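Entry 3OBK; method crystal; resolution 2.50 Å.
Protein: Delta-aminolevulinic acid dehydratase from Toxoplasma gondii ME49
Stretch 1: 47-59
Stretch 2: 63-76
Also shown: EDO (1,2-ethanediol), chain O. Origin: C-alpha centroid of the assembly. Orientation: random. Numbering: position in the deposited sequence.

Stretch 1, residues 47-59: IYPLFVHDEETSV
Stretch 2, residues 63-76: SMPGQSRLSMEDLL

Ile47 to Val52 lie in an extended strand that begins earlier in the chain; a loop then leads to Val59. The second stretch makes a type II turn from Met64 to Gln67, a short strand around Arg69, and a helix from Met72. The strands run parallel, though splayed by 56°, while the helix runs back at 154° to the first strand, their axes 8.2 Å apart at closest.

Tyr48 (chi1 t) reaches Gln67 through a water, held 2.8 Å from Tyr48 OH and 3.1 Å from Gln67 NE2; a second water bridges Pro49 O and Gln67 OE1, 2.7 Å from each. Leu50 (m, t), branched at CG, supplies two methyls: CD2 lies 4.1 Å from Leu70 CD1, and CD1 lies 3.9 Å from Leu75 CD1. Phe51 (m) brings CE2 within 4.1 Å of Met64 SD, a polarizable sulfur oblique to the ring.

The parallel register pairs Val52 with Leu70, CA to CA 4.5 Å. Leu70 uses both its backbone groups: its N donates to Phe51 O (2.9 Å), and its O accepts from His53 N (2.8 Å). Val52 (p), beta-branched and suited to a strand, sets CB 4.1 Å from Leu75 CD2.

His53 (p) combines apolar and polar contacts: Arg69 CB sits over one ring face, 3.8 Å from the centroid of the His53 ring, while His53 NE2 donates to Thr57 O (2.8 Å), bracing the loop.

Ser58 (m) is a compact relay, its OG accepting from Ser71 N (3.0 Å) and donating to Asp74 OD2 (2.8 Å). Ser71 (p) caps the helix, its OG accepting from Asp74 N at 3.0 Å. Val59 (t) then pairs antiparallel with Arg69: Val59 N donates to Arg69 O (3.0 Å), and Arg69 N to Val59 O (2.7 Å).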

# COMPACT_ATOMS: atom_id res chain seq x y z
N ILE A 47 29.91 15.69 -0.91
CA ILE A 47 30.91 15.41 0.10
C ILE A 47 32.21 15.07 -0.62
O ILE A 47 32.23 14.21 -1.52
CB ILE A 47 30.48 14.21 0.98
CG1 ILE A 47 29.10 14.42 1.58
CG2 ILE A 47 31.43 14.01 2.07
CD1 ILE A 47 28.54 13.22 2.27
N TYR A 48 33.31 15.70 -0.22
CA TYR A 48 34.58 15.52 -0.91
C TYR A 48 35.52 14.67 -0.06
O TYR A 48 35.89 15.07 1.05
CB TYR A 48 35.20 16.90 -1.16
CG TYR A 48 36.45 16.96 -2.04
CD1 TYR A 48 36.67 16.01 -3.02
CD2 TYR A 48 37.37 18.00 -1.92
CE1 TYR A 48 37.79 16.07 -3.83
CE2 TYR A 48 38.50 18.08 -2.75
CZ TYR A 48 38.69 17.09 -3.71
OH TYR A 48 39.78 17.07 -4.53
N PRO A 49 35.90 13.48 -0.55
CA PRO A 49 36.74 12.63 0.27
C PRO A 49 38.22 12.76 -0.06
O PRO A 49 38.60 12.69 -1.23
CB PRO A 49 36.23 11.21 -0.04
CG PRO A 49 35.14 11.35 -1.06
CD PRO A 49 35.37 12.72 -1.68
N LEU A 50 39.04 12.96 0.98
CA LEU A 50 40.47 13.21 0.81
C LEU A 50 41.33 12.26 1.64
O LEU A 50 40.88 11.67 2.63
CB LEU A 50 40.81 14.64 1.19
CG LEU A 50 40.08 15.74 0.39
CD1 LEU A 50 40.19 17.06 1.09
CD2 LEU A 50 40.62 15.78 -1.06
N PHE A 51 42.57 12.14 1.18
CA PHE A 51 43.55 11.28 1.79
C PHE A 51 44.69 12.12 2.29
O PHE A 51 45.20 12.97 1.55
CB PHE A 51 44.11 10.31 0.76
CG PHE A 51 43.09 9.43 0.16
CD1 PHE A 51 42.65 8.30 0.83
CD2 PHE A 51 42.53 9.74 -1.07
CE1 PHE A 51 41.68 7.49 0.27
CE2 PHE A 51 41.57 8.94 -1.62
CZ PHE A 51 41.14 7.82 -0.96
N VAL A 52 45.08 11.85 3.54
CA VAL A 52 46.22 12.52 4.14
C VAL A 52 47.25 11.51 4.65
O VAL A 52 46.89 10.46 5.18
CB VAL A 52 45.81 13.43 5.31
CG1 VAL A 52 45.03 12.67 6.35
CG2 VAL A 52 47.05 14.11 5.93
N HIS A 53 48.53 11.85 4.50
CA HIS A 53 49.61 11.06 5.09
C HIS A 53 50.62 11.93 5.83
O HIS A 53 50.65 13.14 5.66
CB HIS A 53 50.28 10.16 4.04
CG HIS A 53 51.06 10.89 2.98
ND1 HIS A 53 51.84 10.22 2.06
CD2 HIS A 53 51.19 12.20 2.69
CE1 HIS A 53 52.43 11.09 1.27
NE2 HIS A 53 52.04 12.30 1.62
N ASP A 54 51.45 11.31 6.65
CA ASP A 54 52.41 12.03 7.47
C ASP A 54 53.75 12.12 6.76
O ASP A 54 54.72 11.54 7.21
CB ASP A 54 52.58 11.32 8.82
CG ASP A 54 52.74 12.27 9.97
OD1 ASP A 54 53.07 13.47 9.77
OD2 ASP A 54 52.50 11.81 11.10
N GLU A 55 53.80 12.83 5.64
CA GLU A 55 55.03 13.03 4.90
C GLU A 55 55.06 14.48 4.51
O GLU A 55 54.03 15.13 4.51
CB GLU A 55 55.06 12.18 3.64
CG GLU A 55 54.83 10.67 3.84
CD GLU A 55 56.01 9.95 4.52
OE1 GLU A 55 57.09 10.56 4.73
OE2 GLU A 55 55.82 8.74 4.84
N GLU A 56 56.23 14.98 4.14
CA GLU A 56 56.41 16.40 3.85
C GLU A 56 55.75 16.78 2.52
O GLU A 56 55.36 17.94 2.32
CB GLU A 56 57.91 16.76 3.85
N THR A 57 55.63 15.79 1.64
CA THR A 57 55.25 16.01 0.25
C THR A 57 54.04 15.16 -0.19
O THR A 57 53.82 14.04 0.27
CB THR A 57 56.49 15.76 -0.65
OG1 THR A 57 57.41 16.85 -0.45
CG2 THR A 57 56.13 15.68 -2.10
N SER A 58 53.23 15.74 -1.07
CA SER A 58 52.08 15.03 -1.60
C SER A 58 52.54 14.10 -2.71
O SER A 58 53.51 14.40 -3.40
CB SER A 58 51.01 15.99 -2.07
OG SER A 58 50.38 16.58 -0.95
N VAL A 59 51.85 12.97 -2.84
CA VAL A 59 52.18 11.89 -3.77
C VAL A 59 50.90 11.47 -4.48
O VAL A 59 49.92 11.11 -3.82
CB VAL A 59 52.77 10.66 -3.00
CG1 VAL A 59 52.74 9.38 -3.87
CG2 VAL A 59 54.20 10.97 -2.55
N SER A 63 46.22 4.95 -9.40
CA SER A 63 44.94 4.37 -9.79
C SER A 63 43.69 5.25 -9.46
O SER A 63 42.54 4.80 -9.64
CB SER A 63 44.80 2.99 -9.19
OG SER A 63 45.00 3.04 -7.81
N MET A 64 43.92 6.48 -8.99
CA MET A 64 42.87 7.49 -8.86
C MET A 64 43.39 8.84 -9.40
O MET A 64 43.63 9.77 -8.64
CB MET A 64 42.48 7.66 -7.41
CG MET A 64 42.05 6.39 -6.76
SD MET A 64 41.45 6.70 -5.09
CE MET A 64 40.12 7.86 -5.36
N PRO A 65 43.58 8.94 -10.72
CA PRO A 65 44.28 10.07 -11.33
C PRO A 65 43.64 11.40 -10.98
O PRO A 65 42.41 11.51 -11.02
CB PRO A 65 44.13 9.80 -12.84
CG PRO A 65 43.76 8.35 -12.96
CD PRO A 65 42.97 8.05 -11.73
N GLY A 66 44.46 12.39 -10.65
CA GLY A 66 43.99 13.66 -10.11
C GLY A 66 43.92 13.73 -8.59
O GLY A 66 43.98 14.83 -8.04
N GLN A 67 43.80 12.58 -7.90
CA GLN A 67 43.78 12.53 -6.43
C GLN A 67 45.12 12.10 -5.85
O GLN A 67 45.83 11.27 -6.42
CB GLN A 67 42.74 11.53 -5.93
CG GLN A 67 41.34 11.73 -6.47
CD GLN A 67 40.84 13.14 -6.24
OE1 GLN A 67 40.84 13.64 -5.11
NE2 GLN A 67 40.42 13.79 -7.33
N SER A 68 45.47 12.62 -4.68
CA SER A 68 46.78 12.39 -4.11
C SER A 68 46.71 11.97 -2.65
O SER A 68 45.71 12.23 -1.96
CB SER A 68 47.60 13.67 -4.20
OG SER A 68 48.14 13.88 -5.51
N ARG A 69 47.79 11.35 -2.18
CA ARG A 69 48.05 11.28 -0.75
C ARG A 69 48.57 12.65 -0.36
O ARG A 69 49.69 12.99 -0.70
CB ARG A 69 49.07 10.23 -0.37
CG ARG A 69 48.65 8.83 -0.68
CD ARG A 69 49.68 7.89 -0.18
NE ARG A 69 49.37 6.50 -0.48
CZ ARG A 69 50.28 5.53 -0.64
NH1 ARG A 69 51.57 5.78 -0.54
NH2 ARG A 69 49.88 4.29 -0.92
N LEU A 70 47.77 13.40 0.38
CA LEU A 70 48.11 14.79 0.70
C LEU A 70 48.93 14.92 1.99
O LEU A 70 48.66 14.26 3.00
CB LEU A 70 46.86 15.66 0.77
CG LEU A 70 46.03 15.72 -0.51
CD1 LEU A 70 44.63 16.23 -0.24
CD2 LEU A 70 46.71 16.55 -1.59
N SER A 71 49.92 15.79 1.95
CA SER A 71 50.55 16.25 3.15
C SER A 71 49.57 17.08 3.96
O SER A 71 48.62 17.64 3.43
CB SER A 71 51.75 17.15 2.80
OG SER A 71 51.32 18.44 2.38
N MET A 72 49.85 17.23 5.24
CA MET A 72 49.00 18.06 6.06
C MET A 72 48.84 19.46 5.46
O MET A 72 47.76 19.97 5.37
CB MET A 72 49.55 18.16 7.48
CG MET A 72 48.59 18.86 8.41
SD MET A 72 47.26 17.75 8.84
CE MET A 72 48.15 16.75 10.04
N GLU A 73 49.93 20.07 5.05
CA GLU A 73 49.86 21.42 4.50
C GLU A 73 48.95 21.46 3.25
O GLU A 73 48.11 22.32 3.12
CB GLU A 73 51.28 21.89 4.17
CG GLU A 73 51.37 23.33 3.84
CD GLU A 73 52.29 23.62 2.62
OE1 GLU A 73 53.55 23.77 2.79
OE2 GLU A 73 51.71 23.72 1.49
N ASP A 74 49.12 20.49 2.36
CA ASP A 74 48.34 20.43 1.12
C ASP A 74 46.88 20.05 1.38
O ASP A 74 46.00 20.47 0.63
CB ASP A 74 48.98 19.45 0.11
CG ASP A 74 50.16 20.07 -0.67
OD1 ASP A 74 50.39 21.29 -0.55
OD2 ASP A 74 50.86 19.33 -1.39
N LEU A 75 46.64 19.29 2.45
CA LEU A 75 45.26 19.03 2.92
C LEU A 75 44.52 20.34 3.17
O LEU A 75 43.44 20.54 2.66
CB LEU A 75 45.23 18.17 4.18
CG LEU A 75 43.86 17.83 4.77
CD1 LEU A 75 42.96 17.01 3.79
CD2 LEU A 75 44.04 17.09 6.08
N LEU A 76 45.12 21.21 3.97
CA LEU A 76 44.54 22.51 4.21
C LEU A 76 44.37 23.28 2.90
O LEU A 76 43.33 23.88 2.70
CB LEU A 76 45.37 23.31 5.19
CG LEU A 76 45.79 22.69 6.54
CD1 LEU A 76 46.26 23.79 7.49
CD2 LEU A 76 44.72 21.84 7.24
C1 EDO O . 44.32 16.91 -5.11
O1 EDO O . 45.24 16.28 -6.03
C2 EDO O . 43.35 15.91 -4.44
O2 EDO O . 44.02 14.94 -3.60
O HOH W 1 39.67 16.82 -7.33
O HOH W 2 40.87 12.42 -2.69
O HOH W 3 43.08 13.28 -1.47
O HOH W 4 52.97 7.45 1.14
O HOH W 5 53.51 19.63 0.85
O HOH W 6 53.29 18.48 -1.71